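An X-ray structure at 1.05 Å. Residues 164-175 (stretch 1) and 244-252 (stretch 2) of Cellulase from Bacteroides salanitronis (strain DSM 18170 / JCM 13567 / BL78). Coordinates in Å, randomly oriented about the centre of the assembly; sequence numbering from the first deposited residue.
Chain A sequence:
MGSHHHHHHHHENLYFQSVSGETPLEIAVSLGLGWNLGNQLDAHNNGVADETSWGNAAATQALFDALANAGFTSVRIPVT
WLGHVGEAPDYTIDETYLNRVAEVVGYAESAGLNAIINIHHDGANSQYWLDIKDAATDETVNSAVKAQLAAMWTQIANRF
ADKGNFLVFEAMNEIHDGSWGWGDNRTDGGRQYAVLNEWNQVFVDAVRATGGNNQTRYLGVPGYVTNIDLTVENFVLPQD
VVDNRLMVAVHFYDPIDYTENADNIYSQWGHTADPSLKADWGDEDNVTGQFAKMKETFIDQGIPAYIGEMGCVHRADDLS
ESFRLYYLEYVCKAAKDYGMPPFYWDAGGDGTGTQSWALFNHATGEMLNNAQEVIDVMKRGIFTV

Stretch 1 (164-175) GNFLVFEAMNEI
Stretch 2, residues 244-252: NRLMVAVHF

Two segments of one cellulase chain, at least 77 residues apart where they touch, run in roughly the same direction, 36° apart. They meet through side chains, burying 272 Å². In register, Val168 CA lies 9.8 Å from Arg245 CA, Glu170 CA 8.1 Å from Ala249 CA, and Glu174 CA 8.7 Å from His251 CA. Residues 246–251 are extended (phi -79° to -130°, psi 125° to 161°): Met247, Ala249 and His251 point toward stretch 1; Leu246, Val248 and Val250 are out of reach.

Stretch 1 opens with a type I turn, Gly164 to Leu167, closed by Leu167 N to Gly164 O at 3.2 Å. Asn165 (m, chi2 -3°) points toward stretch 2. Its ND2, 4.4 Å from Arg245 NE, is a donor like NE, so no hydrogen bond forms; both are satisfied elsewhere in the structure. Arg245 (m, m, t, chi4 -85°) starts sideways and its end comes nearer; its NH1 donates to Asn244 O at 2.9 Å.

Strand 167–170 (phi near -110°, psi 124° to 141°) alternates. Leu167 and Phe169 are out of reach; Val168 (t) points toward stretch 2, its CG1 packing 3.9 Å from Met247 CE. Long, flexible Met247 (m, t, m) suits this buried apolar pairing. Glu170 (t, t, chi3 -72°) starts sideways, its OE1 ending 4.4 Å from Ala249 CB. A water donates to Glu170 OE1 at 2.9 Å and hydrogen-bonds His251 NE2 at 2.7 Å; Ala249 CB, 3.5 Å from the water O, borders its site.

The chain then breaks from extension: Ala171 (-57/-46), Met172 (-167/180), Asn173 (-104/-101), Glu174 (-119/100). Asn173 (t, chi2 42°) and Glu174 (m, t, chi3 -14°) start sideways, but their ends come nearer, presenting acceptor oxygens near the His251 ring plane. Asn173 OD1 lies 3.1 Å from His251 CE1; Glu174's carboxylate takes the ND1 proton, His251 ND1 to Glu174 OE2 at 2.7 Å and 162°. His251 (m, chi2 174°) thus engages partners through both ring nitrogens.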

# COMPACT_ATOMS: atom_id res chain seq x y z
N GLY A 164 2.10 16.29 10.91
CA GLY A 164 0.72 16.52 10.55
C GLY A 164 0.15 15.39 9.70
O GLY A 164 0.75 14.33 9.51
N ASN A 165 -1.04 15.66 9.18
CA ASN A 165 -1.82 14.62 8.52
C ASN A 165 -1.38 14.34 7.09
O ASN A 165 -2.02 13.51 6.42
CB ASN A 165 -3.32 14.91 8.61
CG ASN A 165 -3.93 14.45 9.93
OD1 ASN A 165 -3.24 13.85 10.77
ND2 ASN A 165 -5.22 14.69 10.10
N PHE A 166 -0.25 14.90 6.62
CA PHE A 166 0.37 14.35 5.42
C PHE A 166 0.78 12.90 5.65
O PHE A 166 0.92 12.14 4.68
CB PHE A 166 1.59 15.18 4.97
CG PHE A 166 2.87 14.85 5.69
CD1 PHE A 166 3.18 15.44 6.90
CD2 PHE A 166 3.78 13.94 5.16
CE1 PHE A 166 4.34 15.13 7.58
CE2 PHE A 166 4.93 13.62 5.84
CZ PHE A 166 5.22 14.22 7.05
N LEU A 167 1.04 12.51 6.90
CA LEU A 167 1.60 11.21 7.24
C LEU A 167 0.50 10.29 7.73
O LEU A 167 -0.22 10.60 8.70
CB LEU A 167 2.69 11.37 8.29
CG LEU A 167 3.35 10.06 8.74
CD1 LEU A 167 4.03 9.31 7.61
CD2 LEU A 167 4.36 10.38 9.85
N VAL A 168 0.41 9.14 7.06
CA VAL A 168 -0.54 8.06 7.35
C VAL A 168 0.23 6.86 7.87
O VAL A 168 1.32 6.55 7.38
CB VAL A 168 -1.26 7.68 6.03
CG1 VAL A 168 -2.15 6.45 6.19
CG2 VAL A 168 -2.04 8.85 5.47
N PHE A 169 -0.35 6.16 8.86
CA PHE A 169 0.18 4.87 9.30
C PHE A 169 -0.74 3.77 8.77
O PHE A 169 -1.96 3.85 8.97
CB PHE A 169 0.20 4.76 10.84
CG PHE A 169 0.99 5.83 11.57
CD1 PHE A 169 2.04 6.53 10.99
CD2 PHE A 169 0.65 6.10 12.88
CE1 PHE A 169 2.73 7.49 11.72
CE2 PHE A 169 1.34 7.05 13.61
CZ PHE A 169 2.38 7.75 13.04
N GLU A 170 -0.15 2.73 8.16
CA GLU A 170 -0.86 1.55 7.67
C GLU A 170 -0.42 0.36 8.52
O GLU A 170 0.77 0.07 8.62
CB GLU A 170 -0.51 1.33 6.20
CG GLU A 170 -1.03 0.05 5.60
CD GLU A 170 -0.48 -0.16 4.21
OE1 GLU A 170 -0.91 0.58 3.26
OE2 GLU A 170 0.41 -1.02 4.04
N ALA A 171 -1.39 -0.33 9.14
CA ALA A 171 -1.10 -1.26 10.23
C ALA A 171 -0.10 -2.33 9.85
O ALA A 171 0.77 -2.68 10.65
CB ALA A 171 -2.41 -1.93 10.64
N MET A 172 -0.30 -2.93 8.68
CA MET A 172 0.47 -4.07 8.18
C MET A 172 0.14 -4.20 6.71
O MET A 172 -0.63 -3.41 6.15
CB MET A 172 0.21 -5.33 8.99
CG MET A 172 -1.19 -5.81 9.01
SD MET A 172 -1.53 -6.88 10.44
CE MET A 172 -1.84 -5.60 11.67
N ASN A 173 0.76 -5.20 6.06
CA ASN A 173 0.76 -5.32 4.61
C ASN A 173 -0.21 -6.41 4.14
O ASN A 173 -1.42 -6.16 4.09
CB ASN A 173 2.19 -5.51 4.10
CG ASN A 173 2.25 -5.57 2.60
OD1 ASN A 173 1.56 -4.80 1.93
ND2 ASN A 173 3.03 -6.50 2.06
N GLU A 174 0.31 -7.60 3.80
CA GLU A 174 -0.47 -8.68 3.19
C GLU A 174 -0.44 -9.87 4.13
O GLU A 174 0.55 -10.61 4.20
CB GLU A 174 0.12 -9.06 1.83
CG GLU A 174 -0.05 -7.99 0.79
CD GLU A 174 0.48 -8.34 -0.58
OE1 GLU A 174 1.24 -9.34 -0.71
OE2 GLU A 174 0.12 -7.65 -1.58
N ILE A 175 -1.51 -10.05 4.88
CA ILE A 175 -1.58 -11.06 5.92
C ILE A 175 -2.30 -12.29 5.38
O ILE A 175 -3.45 -12.22 4.93
CB ILE A 175 -2.28 -10.50 7.17
CG1 ILE A 175 -1.50 -9.29 7.72
CG2 ILE A 175 -2.47 -11.59 8.22
CD1 ILE A 175 -0.04 -9.55 8.07
N ASN A 244 -14.13 8.94 10.71
CA ASN A 244 -13.65 9.16 9.35
C ASN A 244 -12.14 9.25 9.24
O ASN A 244 -11.63 9.98 8.38
CB ASN A 244 -14.30 10.41 8.73
CG ASN A 244 -15.77 10.40 8.87
OD1 ASN A 244 -16.39 9.36 8.62
ND2 ASN A 244 -16.36 11.52 9.28
N ARG A 245 -11.41 8.50 10.06
CA ARG A 245 -9.96 8.51 10.00
C ARG A 245 -9.38 7.12 9.82
O ARG A 245 -8.16 6.94 10.00
CB ARG A 245 -9.34 9.18 11.23
CG ARG A 245 -9.63 10.68 11.34
CD ARG A 245 -8.93 11.47 10.25
NE ARG A 245 -9.22 12.89 10.33
CZ ARG A 245 -10.30 13.47 9.79
NH1 ARG A 245 -11.20 12.74 9.13
NH2 ARG A 245 -10.48 14.77 9.91
N LEU A 246 -10.19 6.14 9.44
CA LEU A 246 -9.72 4.80 9.11
C LEU A 246 -10.06 4.49 7.66
O LEU A 246 -11.22 4.64 7.25
CB LEU A 246 -10.35 3.73 10.01
CG LEU A 246 -10.10 3.89 11.50
CD1 LEU A 246 -10.76 2.74 12.24
CD2 LEU A 246 -8.63 3.99 11.85
N MET A 247 -9.05 4.06 6.91
CA MET A 247 -9.20 3.78 5.48
C MET A 247 -8.89 2.31 5.22
O MET A 247 -7.89 1.79 5.73
CB MET A 247 -8.24 4.65 4.65
CG MET A 247 -8.23 6.13 5.02
SD MET A 247 -7.21 7.16 3.98
CE MET A 247 -5.59 6.53 4.38
N VAL A 248 -9.75 1.64 4.46
CA VAL A 248 -9.55 0.23 4.12
C VAL A 248 -8.51 0.13 3.01
O VAL A 248 -8.67 0.72 1.94
CB VAL A 248 -10.86 -0.41 3.68
CG1 VAL A 248 -10.69 -1.90 3.42
CG2 VAL A 248 -11.96 -0.17 4.72
N ALA A 249 -7.47 -0.65 3.25
CA ALA A 249 -6.40 -0.86 2.28
C ALA A 249 -6.62 -2.16 1.53
O ALA A 249 -6.79 -3.21 2.15
CB ALA A 249 -5.05 -0.93 3.00
N VAL A 250 -6.59 -2.10 0.18
CA VAL A 250 -6.59 -3.29 -0.67
C VAL A 250 -5.46 -3.17 -1.67
O VAL A 250 -4.96 -2.09 -1.95
CB VAL A 250 -7.93 -3.53 -1.39
CG1 VAL A 250 -9.04 -3.79 -0.38
CG2 VAL A 250 -8.28 -2.38 -2.30
N HIS A 251 -5.07 -4.31 -2.25
CA HIS A 251 -4.11 -4.33 -3.36
C HIS A 251 -4.81 -4.92 -4.58
O HIS A 251 -5.71 -5.75 -4.45
CB HIS A 251 -2.86 -5.15 -3.02
CG HIS A 251 -2.05 -4.57 -1.89
ND1 HIS A 251 -0.95 -5.20 -1.35
CD2 HIS A 251 -2.18 -3.40 -1.23
CE1 HIS A 251 -0.44 -4.44 -0.39
NE2 HIS A 251 -1.16 -3.34 -0.29
N PHE A 252 -4.39 -4.48 -5.77
CA PHE A 252 -5.08 -4.88 -6.99
C PHE A 252 -4.08 -5.02 -8.13
O PHE A 252 -3.62 -4.01 -8.67
CB PHE A 252 -6.18 -3.89 -7.38
CG PHE A 252 -6.93 -4.31 -8.61
CD1 PHE A 252 -7.95 -5.25 -8.53
CD2 PHE A 252 -6.63 -3.77 -9.86
CE1 PHE A 252 -8.65 -5.63 -9.66
CE2 PHE A 252 -7.33 -4.15 -10.98
CZ PHE A 252 -8.34 -5.08 -10.88
O HOH W 1 -1.89 -1.47 1.53